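PDB 6U4B: WbbM protein from Klebsiella pneumoniae, which is a bifunctional glycosyltransferase that polymerises O-antigen polysaccharide and probably uses a bound metal ion for sugar transfer in one of its domains. Local coordinates for residues A[407-412]-A[558-563]; A[429-434]-A[521-526]; A[525-530]-A[554-559]; A[306-311]-A[335-340]. All blocks are in the same frame, centred on the assembly; numbering follows the deposited sequence.

Interaction 1: residues A[407-412]-A[558-563]; sequences SDTVVK and MIHYAG. With MG (magnesium ion), chain C.
His560 and Asp408 meet at a shared magnesium ion, at one end of an antiparallel strand pair. The His560 ring can be followed outward from CB. Its CG is anti to the backbone N (chi1 -164°), which swings the ring toward the 407-412 segment. CG and CD2 pass Thr409 CG2, with His560 CD2 3.6 Å from it. ND1 faces the other way and bonds to Asn526 OD1, which fixes the ring rotation. At the tip, His560 NE2 binds the magnesium ion at 2.1 Å. The methyl of Ala562 covers one face of the ring.

Asp408 comes in at the ring edge. Its carboxylate plane stands 82° from the ring plane. Asp408 OD1 lies 2.5 Å from the magnesium ion and OD2 2.7 Å, so both carboxylate oxygens face the metal, though both distances are long for magnesium. Asp406 supplies a further ligand.

The backbones hold this pair in place. Tyr561 N bonds to Asp408 O at 2.9 Å. Val410 and Ile559 form a hydrogen-bonded pair, with Ile559 N 2.8 Å from Val410 O. Thr409 CG2 also packs on Met558 SD at 3.6 Å. On the opposite face of the sheet, Val410 CG2 touches the edge of the Tyr561 ring. Asp406 and Asp408 form the DxD motif of a GT-A type glycosyltransferase, and His560 completes the protein part of the metal site, as in GT8 family enzymes.

Interaction 2: residues A[429-434]-A[521-526]; sequences AAVKDI and LPLEWN
Ala429 opens the contact: Ala429 CB lies 4.0 Å from Leu521 CD2. The other Leu521 branch, CD1, lies against the backbone between Ala429 and Ala430. Ala430 contributes its carbonyl. Leu521 N bonds to Ala430 O at 2.6 Å and the N-H points nearly straight at the oxygen (173°). The donor sits well above the carbonyl plane.

Val431 carries most of the packing, and its two methyls work on different partners. CG1 is anti to the backbone N (chi1 -178°), which sends it to Leu523. There Val431 CG1 meets Leu523 CD1 at 3.8 Å, and the two side chains cross at about a right angle. CG2 enters the bend of the 521-526 segment. It touches Leu521 CB, the carbonyl of Pro522 and Trp525 CB, and Val431 CG2 lies 3.6 Å from Asn526 CB.

Two waters fill out the polar links. One accepts from Val431 N and from Asn526 ND2. The other accepts from Lys432 N at 2.9 Å and donates to Leu521 O at 2.6 Å. Asn526 ND2 also bonds to Gln473, and Asn526 OD1 to the metal ligand His560. Asp433 is the N-cap of helix 434-441. Ile434, in the first turn of that helix, reaches Leu523 loosely through CD1.

Segment 429-434 holds most of strand 428-432, which runs parallel to strand 518-521 in the large mixed sheet of the GT8-family domain. Past Leu521 the chain turns through a short 3-10 segment, and Asn526 then forms part of the second shell of the magnesium site.

Interaction 3: residues A[525-530]-A[554-559]; sequences WNVYHG and KKPKMI
Lys557 lies across one face of the Trp525 indole. Its CB sits 3.7 Å from the centroid of the six-membered ring, only 9° off the normal, in a CH-pi contact. The chain runs on extended beyond CG, which carries Lys557 CD over the five-membered side, 3.6 Å from Trp525 NE1. The amine passes beyond the ring to a salt bridge with Glu417.

Met558 curls round the Trp525 carbonyl. Its chain bends at chi2 and chi3, and this brings CE back to that group, with Met558 CE 3.2 Å from Trp525 O. The same methyl lies beside the Asn526 amide, with Met558 CE 3.7 Å from Asn526 OD1. Met558 CB approaches Trp525 CE3 obliquely.

The backbone link is a nearly straight bond from Val527 N to Met558 O, 3.0 Å long at 169°. It belongs to a parallel pairing of Val527 with Ile559. Next to this bond, Val527 CG2 packs on Pro556 CB at 3.7 Å.

A second shell positions these groups. Leu415 and Leu418 pack on Trp525, and the backbone carbonyl of Glu524 accepts from the N-H groups of Lys557 and Met558. The two short strands 527-528 and 558-560 are joined through helix 543-554 as a beta-alpha-beta unit, and Val527 packs on Ala552 and Arg553 of that helix. Strand 558-560 is the middle of a three-stranded sheet, between 527-528 and 409-411.

Interaction 4: residues A[306-311]-A[335-340]; sequences ISFDDN and IVVLEN
Strands 306-309 and 335-340 run parallel, 4.5 Å apart at closest approach and 29° from exact alignment. The backbone ladder begins with Ile306 N bonded to Val336 O at 3.1 Å. Leu338 N then bonds to Ile306 O at 2.7 Å. A weak bond joins Phe308 N to Leu338 O, and Asn340 N bonds to Phe308 O at 3.2 Å.

Ile306, Phe308 and Val337 share one face of the sheet. The Phe308 ring is turned by a chi1 of 53°, with CG between the backbone N and the carbonyl carbon, and this turns a face of the ring to Val337. Val337 CG1 sits over that face, 3.9 Å from the Phe308 ring centroid, in a CH-pi contact. Ile306 CG2 meets the edge of the same ring. Further back, Ile306 CD1 touches Ile335 CG2 at 3.9 Å. Helix 313-325 covers this face, with Ile320 on both Ile306 and Val337.

The other face carries Ser307, Leu338, Asp309 and Asn340. A water bonds to Ser307 OG at 2.8 Å and donates to Leu338 O. A second water donates to Asn340 O and accepts from Asp310 N, bridging the two segments beyond the last backbone bond of the ladder. Asp309 CB packs near Asn340 CB.

The helix 313-325 links the two strands, giving the beta-alpha-beta unit at the start of the Rossmann-like GT-A fold of the GT8-family domain.

Interaction 4 comes first along the chain. It closes a short loop through helix 313-325 and finishes before the others open. Interaction 1 then closes a long loop, from 407-412 to 558-563. Interaction 2 lies wholly within that loop and joins 429-434 to 521-526. Interaction 3 begins where interaction 2 ends, sharing Trp525 and Asn526. It closes a short loop through helix 543-554 and ends on the strand used by interaction 1, sharing Met558 and Ile559. Interactions 2 and 4 belong to the same large mixed sheet, about 23 Å apart between centres. Interactions 1 and 3 build the small three-stranded sheet. Ser407 packs on Ile306, Ser307 and Phe308 of strand 302-309. Asn526 joins interaction 2 to His560.

Interaction 1: residues A[407-412]-A[558-563]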
loop_
_atom_site.group_PDB
_atom_site.type_symbol
_atom_site.label_atom_id
_atom_site.label_comp_id
_atom_site.label_asym_id
_atom_site.label_seq_id
_atom_site.Cartn_x
_atom_site.Cartn_y
_atom_site.Cartn_z
ATOM N N SER A 407 13.506 14.469 -14.733
ATOM C CA SER A 407 12.716 13.273 -14.479
ATOM C C SER A 407 13.354 12.352 -13.448
ATOM O O SER A 407 12.639 11.565 -12.816
ATOM C CB SER A 407 12.482 12.504 -15.781
ATOM O OG SER A 407 13.675 11.886 -16.232
ATOM N N ASP A 408 14.669 12.428 -13.257
ATOM C CA ASP A 408 15.351 11.576 -12.280
ATOM C C ASP A 408 15.386 12.226 -10.900
ATOM O O ASP A 408 16.425 12.305 -10.243
ATOM C CB ASP A 408 16.754 11.239 -12.770
ATOM C CG ASP A 408 17.579 12.474 -13.076
ATOM O OD1 ASP A 408 17.002 13.582 -13.133
ATOM O OD2 ASP A 408 18.808 12.336 -13.254
ATOM N N THR A 409 14.225 12.707 -10.455
ATOM C CA THR A 409 14.097 13.375 -9.168
ATOM C C THR A 409 12.868 12.848 -8.437
ATOM O O THR A 409 11.995 12.205 -9.025
ATOM C CB THR A 409 13.969 14.897 -9.325
ATOM O OG1 THR A 409 12.739 15.202 -9.996
ATOM C CG2 THR A 409 15.137 15.471 -10.125
ATOM N N VAL A 410 12.815 13.129 -7.136
ATOM C CA VAL A 410 11.590 13.065 -6.350
ATOM C C VAL A 410 11.544 14.312 -5.480
ATOM O O VAL A 410 12.581 14.779 -4.996
ATOM C CB VAL A 410 11.494 11.788 -5.479
ATOM C CG1 VAL A 410 11.412 10.535 -6.342
ATOM C CG2 VAL A 410 12.654 11.697 -4.495
ATOM N N VAL A 411 10.351 14.864 -5.295
ATOM C CA VAL A 411 10.184 16.045 -4.457
ATOM C C VAL A 411 9.786 15.605 -3.057
ATOM O O VAL A 411 9.166 14.552 -2.858
ATOM C CB VAL A 411 9.154 17.031 -5.046
ATOM C CG1 VAL A 411 9.539 17.403 -6.473
ATOM C CG2 VAL A 411 7.757 16.444 -4.996
ATOM N N LYS A 412 10.172 16.413 -2.070
ATOM C CA LYS A 412 9.774 16.214 -0.682
ATOM C C LYS A 412 8.921 17.367 -0.173
ATOM O O LYS A 412 8.720 17.491 1.041
ATOM C CB LYS A 412 11.007 16.045 0.212
ATOM C CG LYS A 412 12.007 15.014 -0.289
ATOM C CD LYS A 412 11.548 13.596 0.007
ATOM C CE LYS A 412 11.558 13.321 1.499
ATOM N NZ LYS A 412 11.282 11.891 1.798
ATOM N N MET A 558 13.871 18.742 -2.869
ATOM C CA MET A 558 13.884 17.901 -4.058
ATOM C C MET A 558 15.193 17.131 -4.065
ATOM O O MET A 558 16.256 17.712 -3.836
ATOM C CB MET A 558 13.729 18.727 -5.344
ATOM C CG MET A 558 13.809 17.907 -6.631
ATOM S SD MET A 558 15.488 17.632 -7.250
ATOM C CE MET A 558 15.695 19.040 -8.343
ATOM N N ILE A 559 15.108 15.834 -4.333
ATOM C CA ILE A 559 16.266 14.952 -4.381
ATOM C C ILE A 559 16.562 14.653 -5.842
ATOM O O ILE A 559 15.683 14.194 -6.579
ATOM C CB ILE A 559 16.015 13.662 -3.587
ATOM C CG1 ILE A 559 15.759 13.994 -2.118
ATOM C CG2 ILE A 559 17.185 12.705 -3.744
ATOM C CD1 ILE A 559 15.140 12.860 -1.326
ATOM N N HIS A 560 17.792 14.919 -6.268
ATOM C CA HIS A 560 18.197 14.756 -7.657
ATOM C C HIS A 560 19.101 13.533 -7.757
ATOM O O HIS A 560 20.231 13.546 -7.258
ATOM C CB HIS A 560 18.905 16.011 -8.165
ATOM C CG HIS A 560 19.008 16.083 -9.656
ATOM N ND1 HIS A 560 19.510 17.184 -10.316
ATOM C CD2 HIS A 560 18.669 15.190 -10.616
ATOM C CE1 HIS A 560 19.475 16.967 -11.618
ATOM N NE2 HIS A 560 18.970 15.765 -11.827
ATOM N N TYR A 561 18.609 12.482 -8.415
ATOM C CA TYR A 561 19.415 11.285 -8.612
ATOM C C TYR A 561 20.282 11.415 -9.855
ATOM O O TYR A 561 20.329 10.506 -10.691
ATOM C CB TYR A 561 18.527 10.048 -8.700
ATOM C CG TYR A 561 17.673 9.861 -7.476
ATOM C CD1 TYR A 561 16.366 10.323 -7.446
ATOM C CD2 TYR A 561 18.181 9.256 -6.334
ATOM C CE1 TYR A 561 15.582 10.169 -6.322
ATOM C CE2 TYR A 561 17.404 9.095 -5.205
ATOM C CZ TYR A 561 16.106 9.554 -5.207
ATOM O OH TYR A 561 15.325 9.400 -4.089
ATOM N N ALA A 562 20.979 12.540 -9.978
ATOM C CA ALA A 562 21.836 12.758 -11.131
ATOM C C ALA A 562 23.066 11.867 -11.055
ATOM O O ALA A 562 23.702 11.739 -10.007
ATOM C CB ALA A 562 22.251 14.224 -11.220
ATOM N N GLY A 563 23.391 11.236 -12.178
ATOM C CA GLY A 563 24.603 10.449 -12.256
ATOM C C GLY A 563 24.403 9.044 -12.782
ATOM O O GLY A 563 23.465 8.770 -13.538
HETATM MG MG MG C . 18.924 15.029 -13.750
#

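Interaction 2: residues A[429-434]-A[521-526]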
loop_
_atom_site.group_PDB
_atom_site.type_symbol
_atom_site.label_atom_id
_atom_site.label_comp_id
_atom_site.label_asym_id
_atom_site.label_seq_id
_atom_site.Cartn_x
_atom_site.Cartn_y
_atom_site.Cartn_z
ATOM N N ALA A 429 14.415 31.133 -12.294
ATOM C CA ALA A 429 14.883 30.854 -10.946
ATOM C C ALA A 429 15.438 29.440 -10.936
ATOM O O ALA A 429 14.812 28.525 -11.483
ATOM C CB ALA A 429 13.764 31.007 -9.914
ATOM N N ALA A 430 16.613 29.263 -10.335
ATOM C CA ALA A 430 17.292 27.975 -10.375
ATOM C C ALA A 430 18.264 27.890 -9.209
ATOM O O ALA A 430 18.521 28.875 -8.512
ATOM C CB ALA A 430 18.014 27.765 -11.711
ATOM N N VAL A 431 18.812 26.694 -9.012
ATOM C CA VAL A 431 19.744 26.420 -7.926
ATOM C C VAL A 431 21.165 26.521 -8.461
ATOM O O VAL A 431 21.474 25.982 -9.532
ATOM C CB VAL A 431 19.487 25.038 -7.304
ATOM C CG1 VAL A 431 20.446 24.793 -6.149
ATOM C CG2 VAL A 431 18.041 24.933 -6.841
ATOM N N LYS A 432 22.024 27.218 -7.717
ATOM C CA LYS A 432 23.432 27.317 -8.071
ATOM C C LYS A 432 24.060 25.931 -8.157
ATOM O O LYS A 432 23.859 25.084 -7.284
ATOM C CB LYS A 432 24.164 28.176 -7.040
ATOM C CG LYS A 432 25.620 28.464 -7.354
ATOM C CD LYS A 432 26.340 28.933 -6.097
ATOM C CE LYS A 432 27.767 29.356 -6.384
ATOM N NZ LYS A 432 28.494 28.362 -7.221
ATOM N N ASP A 433 24.820 25.702 -9.224
ATOM C CA ASP A 433 25.408 24.393 -9.509
ATOM C C ASP A 433 26.713 24.266 -8.728
ATOM O O ASP A 433 27.740 24.831 -9.115
ATOM C CB ASP A 433 25.633 24.235 -11.011
ATOM C CG ASP A 433 25.979 22.810 -11.415
ATOM O OD1 ASP A 433 26.435 22.023 -10.558
ATOM O OD2 ASP A 433 25.797 22.480 -12.608
ATOM N N ILE A 434 26.687 23.503 -7.632
ATOM C CA ILE A 434 27.908 23.326 -6.851
ATOM C C ILE A 434 28.858 22.325 -7.496
ATOM O O ILE A 434 30.059 22.343 -7.197
ATOM C CB ILE A 434 27.599 22.905 -5.404
ATOM C CG1 ILE A 434 27.038 21.484 -5.352
ATOM C CG2 ILE A 434 26.633 23.889 -4.757
ATOM C CD1 ILE A 434 26.758 21.002 -3.945
ATOM N N LEU A 521 17.716 29.872 -6.221
ATOM C CA LEU A 521 16.931 29.105 -5.271
ATOM C C LEU A 521 17.845 28.427 -4.253
ATOM O O LEU A 521 18.985 28.071 -4.570
ATOM C CB LEU A 521 16.100 28.051 -5.998
ATOM C CG LEU A 521 15.052 28.591 -6.968
ATOM C CD1 LEU A 521 14.351 27.456 -7.706
ATOM C CD2 LEU A 521 14.046 29.458 -6.225
ATOM N N PRO A 522 17.375 28.250 -3.020
ATOM C CA PRO A 522 18.207 27.585 -2.011
ATOM C C PRO A 522 18.528 26.152 -2.408
ATOM O O PRO A 522 17.782 25.500 -3.144
ATOM C CB PRO A 522 17.348 27.644 -0.741
ATOM C CG PRO A 522 15.955 27.902 -1.217
ATOM C CD PRO A 522 16.091 28.712 -2.471
ATOM N N LEU A 523 19.665 25.666 -1.907
ATOM C CA LEU A 523 20.185 24.365 -2.314
ATOM C C LEU A 523 19.253 23.219 -1.936
ATOM O O LEU A 523 19.374 22.127 -2.504
ATOM C CB LEU A 523 21.571 24.158 -1.696
ATOM C CG LEU A 523 22.409 22.950 -2.113
ATOM C CD1 LEU A 523 22.509 22.837 -3.626
ATOM C CD2 LEU A 523 23.789 23.066 -1.495
ATOM N N GLU A 524 18.325 23.441 -1.000
ATOM C CA GLU A 524 17.383 22.397 -0.612
ATOM C C GLU A 524 16.497 21.951 -1.770
ATOM O O GLU A 524 15.904 20.870 -1.700
ATOM C CB GLU A 524 16.500 22.876 0.546
ATOM C CG GLU A 524 17.216 23.043 1.881
ATOM C CD GLU A 524 18.123 24.261 1.927
ATOM O OE1 GLU A 524 19.226 24.161 2.506
ATOM O OE2 GLU A 524 17.730 25.315 1.386
ATOM N N TRP A 525 16.396 22.752 -2.828
ATOM C CA TRP A 525 15.528 22.446 -3.956
ATOM C C TRP A 525 16.220 21.646 -5.053
ATOM O O TRP A 525 15.585 21.339 -6.067
ATOM C CB TRP A 525 14.950 23.739 -4.542
ATOM C CG TRP A 525 13.673 24.146 -3.879
ATOM C CD1 TRP A 525 13.471 25.227 -3.071
ATOM C CD2 TRP A 525 12.420 23.456 -3.948
ATOM N NE1 TRP A 525 12.165 25.258 -2.641
ATOM C CE2 TRP A 525 11.500 24.180 -3.165
ATOM C CE3 TRP A 525 11.987 22.296 -4.599
ATOM C CZ2 TRP A 525 10.171 23.785 -3.018
ATOM C CZ3 TRP A 525 10.668 21.904 -4.451
ATOM C CH2 TRP A 525 9.776 22.646 -3.667
ATOM N N ASN A 526 17.494 21.296 -4.876
ATOM C CA ASN A 526 18.204 20.490 -5.862
ATOM C C ASN A 526 19.350 19.741 -5.193
ATOM O O ASN A 526 20.523 20.033 -5.445
ATOM C CB ASN A 526 18.726 21.368 -7.002
ATOM C CG ASN A 526 19.069 20.570 -8.247
ATOM O OD1 ASN A 526 19.360 19.376 -8.177
ATOM N ND2 ASN A 526 19.035 21.231 -9.397
HETATM O O HOH W 1 18.285 24.160 -10.329
HETATM O O HOH W 2 21.431 28.567 -5.226
#

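Interaction 3: residues A[525-530]-A[554-559]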
loop_
_atom_site.group_PDB
_atom_site.type_symbol
_atom_site.label_atom_id
_atom_site.label_comp_id
_atom_site.label_asym_id
_atom_site.label_seq_id
_atom_site.Cartn_x
_atom_site.Cartn_y
_atom_site.Cartn_z
ATOM N N TRP A 525 16.396 22.752 -2.828
ATOM C CA TRP A 525 15.528 22.446 -3.956
ATOM C C TRP A 525 16.220 21.646 -5.053
ATOM O O TRP A 525 15.585 21.339 -6.067
ATOM C CB TRP A 525 14.950 23.739 -4.542
ATOM C CG TRP A 525 13.673 24.146 -3.879
ATOM C CD1 TRP A 525 13.471 25.227 -3.071
ATOM C CD2 TRP A 525 12.420 23.456 -3.948
ATOM N NE1 TRP A 525 12.165 25.258 -2.641
ATOM C CE2 TRP A 525 11.500 24.180 -3.165
ATOM C CE3 TRP A 525 11.987 22.296 -4.599
ATOM C CZ2 TRP A 525 10.171 23.785 -3.018
ATOM C CZ3 TRP A 525 10.668 21.904 -4.451
ATOM C CH2 TRP A 525 9.776 22.646 -3.667
ATOM N N ASN A 526 17.494 21.296 -4.876
ATOM C CA ASN A 526 18.204 20.490 -5.862
ATOM C C ASN A 526 19.350 19.741 -5.193
ATOM O O ASN A 526 20.523 20.033 -5.445
ATOM C CB ASN A 526 18.726 21.368 -7.002
ATOM C CG ASN A 526 19.069 20.570 -8.247
ATOM O OD1 ASN A 526 19.360 19.376 -8.177
ATOM N ND2 ASN A 526 19.035 21.231 -9.397
ATOM N N VAL A 527 19.022 18.765 -4.352
ATOM C CA VAL A 527 20.014 18.065 -3.545
ATOM C C VAL A 527 20.467 16.824 -4.306
ATOM O O VAL A 527 19.682 15.901 -4.536
ATOM C CB VAL A 527 19.452 17.698 -2.166
ATOM C CG1 VAL A 527 20.496 16.955 -1.338
ATOM C CG2 VAL A 527 18.987 18.952 -1.438
ATOM N N TYR A 528 21.739 16.803 -4.703
ATOM C CA TYR A 528 22.313 15.596 -5.278
ATOM C C TYR A 528 22.281 14.467 -4.257
ATOM O O TYR A 528 22.597 14.663 -3.080
ATOM C CB TYR A 528 23.756 15.838 -5.722
ATOM C CG TYR A 528 23.928 16.820 -6.857
ATOM C CD1 TYR A 528 24.290 18.137 -6.610
ATOM C CD2 TYR A 528 23.753 16.425 -8.177
ATOM C CE1 TYR A 528 24.461 19.037 -7.641
ATOM C CE2 TYR A 528 23.922 17.318 -9.218
ATOM C CZ TYR A 528 24.276 18.622 -8.943
ATOM O OH TYR A 528 24.448 19.517 -9.974
ATOM N N HIS A 529 21.897 13.274 -4.710
ATOM C CA HIS A 529 21.927 12.118 -3.826
ATOM C C HIS A 529 23.339 11.591 -3.605
ATOM O O HIS A 529 23.543 10.780 -2.695
ATOM C CB HIS A 529 21.027 11.005 -4.371
ATOM C CG HIS A 529 21.600 10.276 -5.546
ATOM N ND1 HIS A 529 22.069 10.921 -6.669
ATOM C CD2 HIS A 529 21.769 8.952 -5.775
ATOM C CE1 HIS A 529 22.507 10.027 -7.537
ATOM N NE2 HIS A 529 22.336 8.825 -7.021
ATOM N N GLY A 530 24.310 12.032 -4.404
ATOM C CA GLY A 530 25.703 11.708 -4.181
ATOM C C GLY A 530 26.225 10.490 -4.911
ATOM O O GLY A 530 27.392 10.128 -4.709
ATOM N N LYS A 554 20.092 17.342 4.862
ATOM C CA LYS A 554 19.353 16.929 6.047
ATOM C C LYS A 554 17.852 17.172 5.934
ATOM O O LYS A 554 17.080 16.490 6.617
ATOM C CB LYS A 554 19.911 17.639 7.283
ATOM C CG LYS A 554 21.356 17.263 7.585
ATOM C CD LYS A 554 21.870 17.915 8.859
ATOM C CE LYS A 554 21.290 17.251 10.096
ATOM N NZ LYS A 554 21.768 15.849 10.245
ATOM N N LYS A 555 17.416 18.113 5.094
ATOM C CA LYS A 555 15.989 18.353 4.870
ATOM C C LYS A 555 15.770 18.787 3.427
ATOM O O LYS A 555 15.412 19.937 3.150
ATOM C CB LYS A 555 15.454 19.398 5.848
ATOM C CG LYS A 555 13.953 19.321 6.053
ATOM C CD LYS A 555 13.550 17.946 6.568
ATOM C CE LYS A 555 12.039 17.776 6.573
ATOM N NZ LYS A 555 11.638 16.401 6.982
ATOM N N PRO A 556 15.965 17.875 2.475
ATOM C CA PRO A 556 15.819 18.252 1.065
ATOM C C PRO A 556 14.373 18.550 0.715
ATOM O O PRO A 556 13.438 17.985 1.287
ATOM C CB PRO A 556 16.325 17.017 0.305
ATOM C CG PRO A 556 17.032 16.176 1.330
ATOM C CD PRO A 556 16.343 16.462 2.624
ATOM N N LYS A 557 14.197 19.465 -0.238
ATOM C CA LYS A 557 12.889 19.682 -0.838
ATOM C C LYS A 557 12.753 19.013 -2.196
ATOM O O LYS A 557 11.626 18.730 -2.622
ATOM C CB LYS A 557 12.600 21.183 -0.951
ATOM C CG LYS A 557 12.463 21.847 0.411
ATOM C CD LYS A 557 11.940 23.267 0.325
ATOM C CE LYS A 557 11.646 23.813 1.716
ATOM N NZ LYS A 557 11.329 25.267 1.702
ATOM N N MET A 558 13.871 18.742 -2.869
ATOM C CA MET A 558 13.884 17.901 -4.058
ATOM C C MET A 558 15.193 17.131 -4.065
ATOM O O MET A 558 16.256 17.712 -3.836
ATOM C CB MET A 558 13.729 18.727 -5.344
ATOM C CG MET A 558 13.809 17.907 -6.631
ATOM S SD MET A 558 15.488 17.632 -7.250
ATOM C CE MET A 558 15.695 19.040 -8.343
ATOM N N ILE A 559 15.108 15.834 -4.333
ATOM C CA ILE A 559 16.266 14.952 -4.381
ATOM C C ILE A 559 16.562 14.653 -5.842
ATOM O O ILE A 559 15.683 14.194 -6.579
ATOM C CB ILE A 559 16.015 13.662 -3.587
ATOM C CG1 ILE A 559 15.759 13.994 -2.118
ATOM C CG2 ILE A 559 17.185 12.705 -3.744
ATOM C CD1 ILE A 559 15.140 12.860 -1.326
#

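Interaction 4: residues A[306-311]-A[335-340]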
loop_
_atom_site.group_PDB
_atom_site.type_symbol
_atom_site.label_atom_id
_atom_site.label_comp_id
_atom_site.label_asym_id
_atom_site.label_seq_id
_atom_site.Cartn_x
_atom_site.Cartn_y
_atom_site.Cartn_z
ATOM N N ILE A 306 7.837 18.084 -17.342
ATOM C CA ILE A 306 8.786 16.985 -17.237
ATOM C C ILE A 306 9.029 16.436 -18.636
ATOM O O ILE A 306 8.157 16.500 -19.508
ATOM C CB ILE A 306 8.272 15.872 -16.296
ATOM C CG1 ILE A 306 7.617 16.476 -15.053
ATOM C CG2 ILE A 306 9.406 14.949 -15.891
ATOM C CD1 ILE A 306 6.817 15.481 -14.237
ATOM N N SER A 307 10.222 15.887 -18.847
ATOM C CA SER A 307 10.595 15.332 -20.141
ATOM C C SER A 307 11.319 14.012 -19.933
ATOM O O SER A 307 12.295 13.951 -19.180
ATOM C CB SER A 307 11.481 16.312 -20.922
ATOM O OG SER A 307 11.971 15.730 -22.115
ATOM N N PHE A 308 10.840 12.959 -20.593
ATOM C CA PHE A 308 11.527 11.676 -20.546
ATOM C C PHE A 308 11.038 10.793 -21.684
ATOM O O PHE A 308 9.987 11.037 -22.285
ATOM C CB PHE A 308 11.333 10.968 -19.194
ATOM C CG PHE A 308 9.894 10.822 -18.771
ATOM C CD1 PHE A 308 9.327 11.716 -17.876
ATOM C CD2 PHE A 308 9.117 9.775 -19.245
ATOM C CE1 PHE A 308 8.011 11.578 -17.472
ATOM C CE2 PHE A 308 7.799 9.632 -18.848
ATOM C CZ PHE A 308 7.244 10.535 -17.958
ATOM N N ASP A 309 11.828 9.764 -21.977
ATOM C CA ASP A 309 11.458 8.729 -22.923
ATOM C C ASP A 309 10.891 7.536 -22.155
ATOM O O ASP A 309 10.691 7.589 -20.937
ATOM C CB ASP A 309 12.660 8.348 -23.798
ATOM C CG ASP A 309 13.867 7.900 -22.987
ATOM O OD1 ASP A 309 13.724 7.633 -21.776
ATOM O OD2 ASP A 309 14.972 7.820 -23.566
ATOM N N ASP A 310 10.645 6.435 -22.866
ATOM C CA ASP A 310 10.014 5.285 -22.228
ATOM C C ASP A 310 10.928 4.649 -21.187
ATOM O O ASP A 310 10.456 4.175 -20.147
ATOM C CB ASP A 310 9.595 4.263 -23.282
ATOM C CG ASP A 310 8.726 3.162 -22.708
ATOM O OD1 ASP A 310 9.219 2.024 -22.562
ATOM O OD2 ASP A 310 7.552 3.440 -22.381
ATOM N N ASN A 311 12.240 4.639 -21.437
ATOM C CA ASN A 311 13.163 4.016 -20.494
ATOM C C ASN A 311 13.264 4.776 -19.178
ATOM O O ASN A 311 13.713 4.201 -18.182
ATOM C CB ASN A 311 14.547 3.869 -21.128
ATOM C CG ASN A 311 14.701 2.562 -21.884
ATOM O OD1 ASN A 311 14.221 1.517 -21.442
ATOM N ND2 ASN A 311 15.369 2.617 -23.029
ATOM N N ILE A 335 0.372 19.229 -14.875
ATOM C CA ILE A 335 1.581 18.498 -15.232
ATOM C C ILE A 335 1.531 18.167 -16.715
ATOM O O ILE A 335 0.536 17.618 -17.205
ATOM C CB ILE A 335 1.735 17.222 -14.388
ATOM C CG1 ILE A 335 1.641 17.548 -12.896
ATOM C CG2 ILE A 335 3.056 16.544 -14.702
ATOM C CD1 ILE A 335 1.836 16.347 -11.992
ATOM N N VAL A 336 2.599 18.504 -17.433
ATOM C CA VAL A 336 2.726 18.190 -18.851
ATOM C C VAL A 336 4.034 17.445 -19.053
ATOM O O VAL A 336 5.104 17.952 -18.690
ATOM C CB VAL A 336 2.682 19.448 -19.734
ATOM C CG1 VAL A 336 2.957 19.081 -21.183
ATOM C CG2 VAL A 336 1.335 20.145 -19.602
ATOM N N VAL A 337 3.956 16.251 -19.633
ATOM C CA VAL A 337 5.131 15.439 -19.923
ATOM C C VAL A 337 5.467 15.580 -21.401
ATOM O O VAL A 337 4.658 15.225 -22.268
ATOM C CB VAL A 337 4.902 13.967 -19.550
ATOM C CG1 VAL A 337 6.012 13.101 -20.129
ATOM C CG2 VAL A 337 4.828 13.806 -18.032
ATOM N N LEU A 338 6.657 16.105 -21.690
ATOM C CA LEU A 338 7.188 16.116 -23.049
ATOM C C LEU A 338 7.762 14.733 -23.315
ATOM O O LEU A 338 8.908 14.447 -22.962
ATOM C CB LEU A 338 8.246 17.200 -23.209
ATOM C CG LEU A 338 7.836 18.583 -22.697
ATOM C CD1 LEU A 338 8.975 19.583 -22.854
ATOM C CD2 LEU A 338 6.594 19.057 -23.423
ATOM N N GLU A 339 6.964 13.865 -23.931
ATOM C CA GLU A 339 7.291 12.451 -24.033
ATOM C C GLU A 339 7.991 12.147 -25.350
ATOM O O GLU A 339 7.648 12.702 -26.398
ATOM C CB GLU A 339 6.035 11.587 -23.891
ATOM C CG GLU A 339 4.927 11.868 -24.901
ATOM C CD GLU A 339 5.025 10.997 -26.143
ATOM O OE1 GLU A 339 4.479 11.396 -27.194
ATOM O OE2 GLU A 339 5.649 9.917 -26.072
ATOM N N ASN A 340 8.982 11.266 -25.284
ATOM C CA ASN A 340 9.730 10.795 -26.446
ATOM C C ASN A 340 9.447 9.301 -26.593
ATOM O O ASN A 340 10.191 8.457 -26.089
ATOM C CB ASN A 340 11.227 11.079 -26.291
ATOM C CG ASN A 340 12.051 10.545 -27.453
ATOM O OD1 ASN A 340 11.527 10.278 -28.535
ATOM N ND2 ASN A 340 13.351 10.384 -27.228
HETATM O O HOH W 3 11.806 13.598 -23.888
HETATM O O HOH W 4 11.374 6.190 -25.910
#